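PDB 4XG1: diaminopimelate decarboxylase, which probably catalyses the pyridoxal 5'-phosphate-dependent decarboxylation of meso-diaminopimelate to L-lysine, the last step of lysine biosynthesis by the diaminopimelate pathway. Local coordinates for residues B[321-326]-B[368-373]; B[242-247]-B[280-285]; B[130-135]-B[187-192]; B[114-119]-B[136-141]. All coordinates share one frame; numbering follows the deposited sequence.

Overall arrangement
Followed from the N terminus, the four contacts fall into two pairs. Interaction 4 opens first and closes at 136-141, packing helix 109-117 on helix 128-140. Interaction 3 begins on that second helix before interaction 4 has closed and ends at 187-192, so the two cross; they touch through Phe191. Both lie on the outside of the TIM barrel. Interaction 2 closes the next loop, joining 242-247 to the chain that enters strand 284-294, where barrel meets beta domain. Interaction 1 follows in series, pairing strand 323-325 with strand 367-371. Strands 367-371 and 284-294 are neighbours, so interactions 1 and 2 touch, about 40 Å or more, centre to centre, from interaction 3.

Interaction 1: B[321-326]-B[368-373]; sequences QNIIPL and LVIRST
Leu368 meets Pro325 at one end of a short antiparallel beta ladder, a piece of the mixed sheet that accompanies the TIM barrel in this decarboxylase family. One branch, Leu368 CD2, lies 3.9 Å from Pro325 CA, while Leu368 CB rests near Ile323 CG2; Leu368, Ile370, Ile323 and Pro325 point their side chains to one face of the sheet. The next residue, Val369, turns its side chain to the other face beside Ile324, with which it forms the hydrogen-bonded pair. Val369 N reaches Ile324 O at 2.9 Å, and Ile324 N returns the bond to Val369 O at the same length. Ile324 CG1 stands between the backbone N and the carbonyl carbon (chi1 67°), over Val369 CB, and Leu326 CD1 meets Val369 CG2 with the two side chains at about a right angle. Ile370 forms a non-hydrogen-bonded pair with Ile323, and its CG2 comes 4.0 Å from Gln321 CB. At Arg371 the ladder makes its last backbone bond, a nearly straight one (175°) from Arg371 N to Asn322 O. Arg371 CD leans on Ile324 CD1 at 3.7 Å, and the guanidinium beyond forms a salt bridge with Asp2. The hydroxyl of Ser372 is bonded to Asn282 OD1; a water also joins it to Asn322 N, although the water lies doubtfully close to that hydroxyl. Gln321, bent at chi2, turns its amide towards Ser372: NE2 gives a weak, angled bond (128°) to Ser372 O and lies 4.1 Å from Thr373 CG2.

Interaction 2: B[242-247]-B[280-285]; sequences GVPYDD and MANAGV
Val243 and Ala281 make the apolar half of this small contact, and Pro244 and Asn282 the polar half. It illustrates how a barrel loop meets the turn that leads from barrel to beta domain in this fold. Val243 has CG1 anti to its carbonyl carbon (chi1 -61°), which leaves CG2 between the backbone N and the carbonyl carbon; CG2 makes the touch, 3.8 Å from Ala281 CB. The same methyl of Ala281 lies 4.1 Å from Tyr245 OH, so a valine branch and a phenol oxygen both meet it. Asn282 has CG anti to its carbonyl carbon (chi1 -73°), and its amide nitrogen faces the loop. There ND2 gives a weak but fairly straight bond to Pro244 O, 3.4 Å long, with Pro244 CG 4.1 Å from the same ND2. The amide oxygen is held by Ser372, which probably helps to fix which way round the amide sits. The ring of Tyr245 carries its hydroxyl to a hydrogen bond with Arg277, a predicted substrate-binding residue, and the side chain ends about 5 Å from the bound pyridoxal-phosphate-lysine adduct. Around the contact, segment 280-285 follows on from helix 277-280, Ala283 packs on helix 35-49, and strand 284-294 starts between strands 30-34 and 367-371, with Val285 bonded to Ile32 and Gly284 to Thr373.

Interaction 3: B[130-135]-B[187-192]; sequences ELYRIN and SDLEFL. With K (potassium ion), chain O.
Asn135 points its side-chain amide across to the bend at Leu189-Phe191, where OD1 accepts the backbone N-H of Phe191 at 2.9 Å. With CG anti to the backbone N (chi1 -177°), the amide reaches away from its helix; the donor lies nearly along the C=O axis, although the bond is bent at the hydrogen (137°). Leu189 flanks the amide obliquely, its CB 3.6 Å from Asn135 OD1 and its CD2 3.8 Å from Asn135 ND2. Phe191 also approaches the amide: its CB comes near OD1, while its ring, turned 48° from the amide plane, leads off to pack on Ala138 and Lys139. Leu192 packs against Asn135 and its helix: CD2 lies 3.4 Å from Asn135 CA and 3.6 Å from Ile134 CG2, and the other branch, CD1, lies 3.7 Å from Leu131 CD2, the leucine side chains crossing at about a right angle. In the TIM barrel this joins helix 128-140 to the loop between helix 179-188 and strand 192-198, with Ile134 and Leu192 both touching strand 145-152 at Ala145. Carbonyl oxygens of Ser187 in the helix, Leu189 in the loop and Leu192 at the strand bind a potassium ion together with a water. Arg133, on the same helix as Asn135, forms a salt bridge with Glu291 of the second subunit. Near the surface, Leu189 CD2 comes to Tyr132 CE1 at 4.2 Å.

Interaction 4: B[114-119]-B[136-141]; sequences AALQAN and SVAKAL
Leu116 drives one methyl into the side of the neighbouring helix, and this is the close part of the contact. Its CD1 sits 3.8 Å from Ala138 CA, with Val137 CG1 at 3.9 Å and Ala138 CB at 4.0 Å, so the leucine tip reaches the helix backbone at Ala138. Val137 adds its CG1, which is anti to the backbone N (chi1 163°). Towards solvent the packing is thinner. Leu141, further along the chain, lends one methyl, CD1, which lies 3.9 Å from Leu116 CB and 4.0 Å from Gln117 CG; Gln117 crosses it at about a right angle and is itself exposed. Just beyond, Asn119 takes a positive phi and closes helix 109-117 in a Schellman motif, with Asn119 N bonded to Leu116 O at 2.7 Å, and the chain goes on to strand 122-125. The two helices follow one another round the outside of the barrel with that strand between them in sequence: Leu116 rests on Phe123 of strand 122-125 and on Ala145 of strand 145-152, Ala138 also touches Ala145, and Val137 packs back on Ile112 and Ser113 of helix 109-117.

Interaction 1: B[321-326]-B[368-373]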
# COMPACT_ATOMS: atom_id res chain seq x y z
N GLN B 321 1.41 -13.44 -10.53
CA GLN B 321 2.26 -14.08 -9.58
C GLN B 321 1.81 -15.56 -9.52
O GLN B 321 0.62 -15.86 -9.38
CB GLN B 321 2.04 -13.39 -8.24
CG GLN B 321 3.33 -12.95 -7.58
CD GLN B 321 3.72 -11.49 -7.65
OE1 GLN B 321 2.97 -10.58 -7.95
NE2 GLN B 321 4.96 -11.29 -7.36
N ASN B 322 2.73 -16.48 -9.76
CA ASN B 322 2.38 -17.88 -9.82
C ASN B 322 1.88 -18.33 -8.43
O ASN B 322 2.45 -17.96 -7.42
CB ASN B 322 3.59 -18.70 -10.26
CG ASN B 322 3.23 -20.13 -10.66
OD1 ASN B 322 2.10 -20.44 -11.02
ND2 ASN B 322 4.20 -21.00 -10.61
N ILE B 323 0.82 -19.14 -8.42
CA ILE B 323 0.23 -19.66 -7.20
C ILE B 323 0.19 -21.19 -7.29
O ILE B 323 -0.48 -21.74 -8.17
CB ILE B 323 -1.17 -19.11 -6.99
CG1 ILE B 323 -1.13 -17.58 -6.98
CG2 ILE B 323 -1.75 -19.64 -5.69
CD1 ILE B 323 -2.49 -16.89 -6.80
N ILE B 324 0.91 -21.86 -6.39
CA ILE B 324 1.12 -23.29 -6.43
C ILE B 324 0.77 -23.94 -5.09
O ILE B 324 0.85 -23.31 -4.04
CB ILE B 324 2.57 -23.63 -6.78
CG1 ILE B 324 3.52 -23.19 -5.68
CG2 ILE B 324 2.93 -22.99 -8.09
CD1 ILE B 324 4.96 -23.53 -5.96
N PRO B 325 0.43 -25.25 -5.11
CA PRO B 325 -0.00 -25.93 -3.90
C PRO B 325 1.19 -26.31 -3.05
O PRO B 325 2.30 -26.37 -3.53
CB PRO B 325 -0.71 -27.19 -4.44
CG PRO B 325 -0.01 -27.50 -5.70
CD PRO B 325 0.39 -26.16 -6.29
N LEU B 326 0.94 -26.55 -1.78
CA LEU B 326 1.99 -26.93 -0.86
C LEU B 326 2.44 -28.37 -1.07
O LEU B 326 3.57 -28.73 -0.74
CB LEU B 326 1.47 -26.71 0.56
CG LEU B 326 2.52 -26.70 1.64
CD1 LEU B 326 3.50 -25.56 1.44
CD2 LEU B 326 1.86 -26.58 3.01
N LEU B 368 -1.64 -22.52 0.15
CA LEU B 368 -1.10 -22.14 -1.16
C LEU B 368 0.09 -21.23 -1.00
O LEU B 368 0.25 -20.55 -0.01
CB LEU B 368 -2.14 -21.42 -1.97
CG LEU B 368 -3.36 -22.24 -2.35
CD1 LEU B 368 -4.40 -21.39 -3.04
CD2 LEU B 368 -2.91 -23.35 -3.27
N VAL B 369 0.95 -21.26 -2.00
CA VAL B 369 2.21 -20.53 -1.98
C VAL B 369 2.15 -19.62 -3.19
O VAL B 369 1.90 -20.06 -4.30
CB VAL B 369 3.39 -21.50 -2.10
CG1 VAL B 369 4.67 -20.79 -2.47
CG2 VAL B 369 3.58 -22.26 -0.80
N ILE B 370 2.38 -18.33 -2.95
CA ILE B 370 2.42 -17.32 -4.00
C ILE B 370 3.87 -17.06 -4.21
O ILE B 370 4.57 -16.65 -3.28
CB ILE B 370 1.72 -16.05 -3.55
CG1 ILE B 370 0.31 -16.42 -3.13
CG2 ILE B 370 1.66 -15.02 -4.66
CD1 ILE B 370 -0.29 -15.42 -2.20
N ARG B 371 4.32 -17.31 -5.44
CA ARG B 371 5.73 -17.19 -5.70
C ARG B 371 6.13 -15.78 -6.09
O ARG B 371 5.29 -14.98 -6.49
CB ARG B 371 6.14 -18.17 -6.78
CG ARG B 371 6.14 -19.61 -6.30
CD ARG B 371 6.83 -20.58 -7.26
NE ARG B 371 7.93 -19.95 -8.00
CZ ARG B 371 9.20 -19.83 -7.60
NH1 ARG B 371 9.60 -20.31 -6.42
NH2 ARG B 371 10.08 -19.19 -8.39
N SER B 372 7.41 -15.48 -5.95
CA SER B 372 8.00 -14.28 -6.48
C SER B 372 7.56 -13.06 -5.74
O SER B 372 7.29 -12.01 -6.35
CB SER B 372 7.68 -14.12 -7.97
OG SER B 372 7.84 -15.34 -8.66
N THR B 373 7.49 -13.18 -4.43
CA THR B 373 6.96 -12.12 -3.62
C THR B 373 8.02 -11.55 -2.68
O THR B 373 7.72 -10.85 -1.73
CB THR B 373 5.77 -12.60 -2.79
OG1 THR B 373 6.20 -13.65 -1.94
CG2 THR B 373 4.65 -13.05 -3.65
O HOH W 1 5.90 -16.08 -9.94

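Interaction 2: B[242-247]-B[280-285]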
# COMPACT_ATOMS: atom_id res chain seq x y z
N GLY B 242 14.90 -7.31 -14.99
CA GLY B 242 13.68 -8.01 -14.69
C GLY B 242 13.86 -9.45 -14.28
O GLY B 242 14.99 -9.95 -14.26
N VAL B 243 12.77 -10.11 -13.88
CA VAL B 243 12.81 -11.48 -13.47
C VAL B 243 11.67 -12.25 -14.10
O VAL B 243 10.71 -11.64 -14.58
CB VAL B 243 12.72 -11.66 -11.93
CG1 VAL B 243 13.87 -10.98 -11.24
CG2 VAL B 243 11.39 -11.16 -11.38
N PRO B 244 11.76 -13.58 -14.08
CA PRO B 244 10.64 -14.44 -14.53
C PRO B 244 9.55 -14.57 -13.49
O PRO B 244 9.78 -15.16 -12.41
CB PRO B 244 11.31 -15.80 -14.78
CG PRO B 244 12.51 -15.82 -13.89
CD PRO B 244 12.99 -14.38 -13.85
N TYR B 245 8.38 -14.00 -13.78
CA TYR B 245 7.18 -14.14 -12.96
C TYR B 245 6.28 -15.24 -13.51
O TYR B 245 5.82 -16.11 -12.77
CB TYR B 245 6.39 -12.80 -12.90
CG TYR B 245 6.99 -11.76 -11.97
CD1 TYR B 245 6.86 -11.89 -10.58
CD2 TYR B 245 7.70 -10.67 -12.47
CE1 TYR B 245 7.42 -10.96 -9.73
CE2 TYR B 245 8.27 -9.73 -11.60
CZ TYR B 245 8.12 -9.89 -10.24
OH TYR B 245 8.64 -8.97 -9.38
N ASP B 246 5.99 -15.14 -14.81
CA ASP B 246 5.14 -16.06 -15.57
C ASP B 246 6.03 -16.76 -16.62
O ASP B 246 6.68 -17.77 -16.32
CB ASP B 246 3.99 -15.27 -16.22
CG ASP B 246 2.95 -16.16 -16.94
OD1 ASP B 246 3.12 -17.40 -17.00
OD2 ASP B 246 1.92 -15.62 -17.41
N ASP B 247 6.13 -16.16 -17.81
CA ASP B 247 6.75 -16.75 -19.00
C ASP B 247 7.94 -15.92 -19.53
O ASP B 247 8.51 -16.25 -20.57
CB ASP B 247 5.69 -16.94 -20.09
CG ASP B 247 5.04 -15.61 -20.53
OD1 ASP B 247 5.25 -14.58 -19.85
OD2 ASP B 247 4.31 -15.60 -21.55
N MET B 280 15.86 -10.12 -5.04
CA MET B 280 14.89 -10.60 -4.01
C MET B 280 13.64 -11.27 -4.52
O MET B 280 13.05 -12.06 -3.78
CB MET B 280 14.48 -9.45 -3.12
CG MET B 280 15.59 -8.93 -2.23
SD MET B 280 16.21 -10.13 -1.05
CE MET B 280 14.71 -10.84 -0.36
N ALA B 281 13.21 -10.97 -5.73
CA ALA B 281 11.87 -11.40 -6.15
C ALA B 281 11.60 -12.86 -5.86
O ALA B 281 10.69 -13.21 -5.12
CB ALA B 281 11.64 -11.10 -7.59
N ASN B 282 12.44 -13.71 -6.41
CA ASN B 282 12.23 -15.15 -6.28
C ASN B 282 12.97 -15.76 -5.09
O ASN B 282 12.93 -16.97 -4.91
CB ASN B 282 12.59 -15.85 -7.58
CG ASN B 282 11.56 -15.60 -8.66
OD1 ASN B 282 10.36 -15.78 -8.43
ND2 ASN B 282 12.01 -15.17 -9.84
N ALA B 283 13.57 -14.91 -4.26
CA ALA B 283 14.08 -15.33 -2.95
C ALA B 283 13.01 -15.39 -1.85
O ALA B 283 13.35 -15.72 -0.71
CB ALA B 283 15.20 -14.42 -2.48
N GLY B 284 11.73 -15.13 -2.18
CA GLY B 284 10.66 -15.22 -1.21
C GLY B 284 9.33 -15.67 -1.76
O GLY B 284 9.03 -15.48 -2.92
N VAL B 285 8.53 -16.27 -0.89
CA VAL B 285 7.18 -16.59 -1.21
C VAL B 285 6.24 -16.09 -0.12
O VAL B 285 6.68 -15.72 0.98
CB VAL B 285 6.98 -18.11 -1.36
CG1 VAL B 285 7.90 -18.62 -2.46
CG2 VAL B 285 7.27 -18.85 -0.07

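Interaction 3: B[130-135]-B[187-192]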
# COMPACT_ATOMS: atom_id res chain seq x y z
N GLU B 130 17.06 20.67 -5.91
CA GLU B 130 17.61 19.75 -4.92
C GLU B 130 19.10 20.02 -4.69
O GLU B 130 19.56 19.96 -3.55
CB GLU B 130 17.39 18.28 -5.34
CG GLU B 130 17.90 17.23 -4.34
CD GLU B 130 18.01 15.82 -4.94
OE1 GLU B 130 17.32 15.50 -5.96
OE2 GLU B 130 18.73 14.99 -4.36
N LEU B 131 19.83 20.30 -5.78
CA LEU B 131 21.21 20.76 -5.67
C LEU B 131 21.33 21.90 -4.67
O LEU B 131 22.18 21.88 -3.82
CB LEU B 131 21.75 21.22 -7.01
CG LEU B 131 22.13 20.15 -8.01
CD1 LEU B 131 22.52 20.84 -9.30
CD2 LEU B 131 23.26 19.27 -7.58
N TYR B 132 20.48 22.90 -4.78
CA TYR B 132 20.59 24.06 -3.89
C TYR B 132 20.33 23.64 -2.47
O TYR B 132 20.96 24.15 -1.55
CB TYR B 132 19.65 25.20 -4.33
CG TYR B 132 20.07 25.83 -5.68
CD1 TYR B 132 21.32 26.44 -5.82
CD2 TYR B 132 19.23 25.78 -6.80
CE1 TYR B 132 21.73 26.98 -7.04
CE2 TYR B 132 19.63 26.32 -8.02
CZ TYR B 132 20.88 26.91 -8.13
OH TYR B 132 21.29 27.47 -9.32
N ARG B 133 19.37 22.74 -2.28
CA ARG B 133 19.01 22.33 -0.95
C ARG B 133 20.17 21.58 -0.32
O ARG B 133 20.50 21.80 0.84
CB ARG B 133 17.77 21.45 -0.98
CG ARG B 133 17.43 20.92 0.39
CD ARG B 133 16.13 20.14 0.42
NE ARG B 133 14.98 21.01 0.33
CZ ARG B 133 13.73 20.59 0.39
NH1 ARG B 133 13.46 19.32 0.54
NH2 ARG B 133 12.75 21.46 0.33
N ILE B 134 20.80 20.71 -1.08
CA ILE B 134 21.86 19.91 -0.54
C ILE B 134 22.99 20.83 -0.17
O ILE B 134 23.48 20.80 0.97
CB ILE B 134 22.35 18.86 -1.53
CG1 ILE B 134 21.25 17.81 -1.72
CG2 ILE B 134 23.62 18.19 -1.04
CD1 ILE B 134 21.59 16.73 -2.74
N ASN B 135 23.40 21.65 -1.13
CA ASN B 135 24.49 22.58 -0.93
C ASN B 135 24.22 23.44 0.29
O ASN B 135 25.13 23.70 1.09
CB ASN B 135 24.64 23.47 -2.15
CG ASN B 135 25.82 24.42 -2.03
OD1 ASN B 135 26.98 24.02 -2.13
ND2 ASN B 135 25.51 25.69 -1.79
N SER B 187 29.23 22.13 -10.17
CA SER B 187 30.66 22.50 -10.07
C SER B 187 30.79 23.87 -9.40
O SER B 187 31.56 24.04 -8.48
CB SER B 187 31.33 22.53 -11.44
OG SER B 187 30.96 23.72 -12.08
N ASP B 188 29.98 24.82 -9.83
CA ASP B 188 29.98 26.16 -9.24
C ASP B 188 29.58 26.19 -7.78
O ASP B 188 29.77 27.20 -7.10
CB ASP B 188 29.05 27.12 -10.01
CG ASP B 188 29.59 27.48 -11.40
OD1 ASP B 188 30.80 27.25 -11.68
OD2 ASP B 188 28.77 28.01 -12.20
N LEU B 189 28.96 25.13 -7.29
CA LEU B 189 28.54 25.13 -5.90
C LEU B 189 29.66 24.57 -5.06
O LEU B 189 30.34 23.57 -5.43
CB LEU B 189 27.23 24.38 -5.72
CG LEU B 189 26.06 25.14 -6.35
CD1 LEU B 189 24.90 24.18 -6.61
CD2 LEU B 189 25.62 26.31 -5.49
N GLU B 190 29.82 25.27 -3.93
CA GLU B 190 31.03 25.22 -3.13
C GLU B 190 31.02 24.03 -2.24
O GLU B 190 32.04 23.37 -2.07
CB GLU B 190 31.11 26.44 -2.24
CG GLU B 190 32.51 26.86 -1.84
CD GLU B 190 32.46 28.00 -0.83
OE1 GLU B 190 31.41 28.69 -0.73
OE2 GLU B 190 33.47 28.20 -0.11
N PHE B 191 29.84 23.75 -1.67
CA PHE B 191 29.66 22.68 -0.71
C PHE B 191 29.17 21.36 -1.32
O PHE B 191 28.83 20.43 -0.59
CB PHE B 191 28.80 23.19 0.44
CG PHE B 191 29.51 24.22 1.26
CD1 PHE B 191 30.47 23.82 2.19
CD2 PHE B 191 29.31 25.58 1.05
CE1 PHE B 191 31.16 24.75 2.93
CE2 PHE B 191 30.01 26.52 1.79
CZ PHE B 191 30.93 26.10 2.74
N LEU B 192 29.21 21.28 -2.65
CA LEU B 192 28.99 20.03 -3.36
C LEU B 192 30.24 19.57 -3.98
O LEU B 192 31.09 20.37 -4.31
CB LEU B 192 27.96 20.22 -4.47
CG LEU B 192 26.64 20.90 -4.10
CD1 LEU B 192 25.71 20.86 -5.29
CD2 LEU B 192 25.99 20.26 -2.88
K K O . 31.99 21.36 -6.94
O HOH W 2 33.13 19.25 -8.06

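Interaction 4: B[114-119]-B[136-141]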
# COMPACT_ATOMS: atom_id res chain seq x y z
N ALA B 114 20.96 14.00 7.83
CA ALA B 114 21.27 12.74 8.47
C ALA B 114 22.24 11.95 7.65
O ALA B 114 23.14 11.27 8.18
CB ALA B 114 20.01 11.93 8.72
N ALA B 115 22.07 12.01 6.34
CA ALA B 115 22.90 11.22 5.43
C ALA B 115 24.32 11.79 5.36
O ALA B 115 25.31 11.06 5.28
CB ALA B 115 22.27 11.21 4.05
N LEU B 116 24.39 13.12 5.39
CA LEU B 116 25.68 13.79 5.46
C LEU B 116 26.40 13.44 6.74
O LEU B 116 27.54 12.97 6.70
CB LEU B 116 25.51 15.32 5.34
CG LEU B 116 25.31 15.81 3.90
CD1 LEU B 116 24.96 17.28 3.83
CD2 LEU B 116 26.55 15.54 3.07
N GLN B 117 25.69 13.53 7.87
CA GLN B 117 26.29 13.17 9.15
C GLN B 117 26.67 11.70 9.24
O GLN B 117 27.53 11.34 10.00
CB GLN B 117 25.39 13.57 10.31
CG GLN B 117 25.26 15.07 10.42
CD GLN B 117 24.16 15.53 11.34
OE1 GLN B 117 23.09 15.96 10.89
NE2 GLN B 117 24.38 15.42 12.64
N ALA B 118 26.05 10.84 8.45
CA ALA B 118 26.45 9.44 8.40
C ALA B 118 27.51 9.20 7.36
O ALA B 118 28.03 8.08 7.24
CB ALA B 118 25.26 8.57 8.11
N ASN B 119 27.83 10.24 6.59
CA ASN B 119 28.97 10.22 5.68
C ASN B 119 28.81 9.19 4.56
O ASN B 119 29.69 8.35 4.30
CB ASN B 119 30.24 9.96 6.50
CG ASN B 119 31.50 10.05 5.68
OD1 ASN B 119 31.69 11.01 4.93
ND2 ASN B 119 32.36 9.04 5.79
N SER B 136 22.97 23.88 0.43
CA SER B 136 22.57 24.69 1.55
C SER B 136 22.73 23.98 2.90
O SER B 136 23.20 24.58 3.88
CB SER B 136 21.14 25.12 1.35
OG SER B 136 20.64 25.80 2.48
N VAL B 137 22.39 22.70 2.96
CA VAL B 137 22.53 21.91 4.18
C VAL B 137 24.00 21.54 4.46
O VAL B 137 24.45 21.54 5.60
CB VAL B 137 21.65 20.63 4.12
CG1 VAL B 137 22.06 19.59 5.16
CG2 VAL B 137 20.18 21.01 4.29
N ALA B 138 24.72 21.18 3.41
CA ALA B 138 26.17 20.88 3.49
C ALA B 138 26.94 22.09 4.03
O ALA B 138 27.86 21.97 4.84
CB ALA B 138 26.68 20.52 2.13
N LYS B 139 26.54 23.25 3.55
CA LYS B 139 27.11 24.51 3.96
C LYS B 139 26.91 24.63 5.46
O LYS B 139 27.87 24.77 6.20
CB LYS B 139 26.41 25.65 3.21
CG LYS B 139 27.02 27.03 3.43
CD LYS B 139 26.15 28.14 2.88
CE LYS B 139 26.52 29.50 3.47
NZ LYS B 139 25.39 30.48 3.40
N ALA B 140 25.66 24.52 5.90
CA ALA B 140 25.37 24.67 7.32
C ALA B 140 26.15 23.70 8.21
O ALA B 140 26.36 23.99 9.37
CB ALA B 140 23.88 24.55 7.57
N LEU B 141 26.55 22.54 7.69
CA LEU B 141 27.30 21.56 8.46
C LEU B 141 28.77 21.67 8.19
O LEU B 141 29.55 20.87 8.70
CB LEU B 141 26.86 20.11 8.10
CG LEU B 141 25.45 19.63 8.49
CD1 LEU B 141 25.22 18.24 7.91
CD2 LEU B 141 25.23 19.63 9.99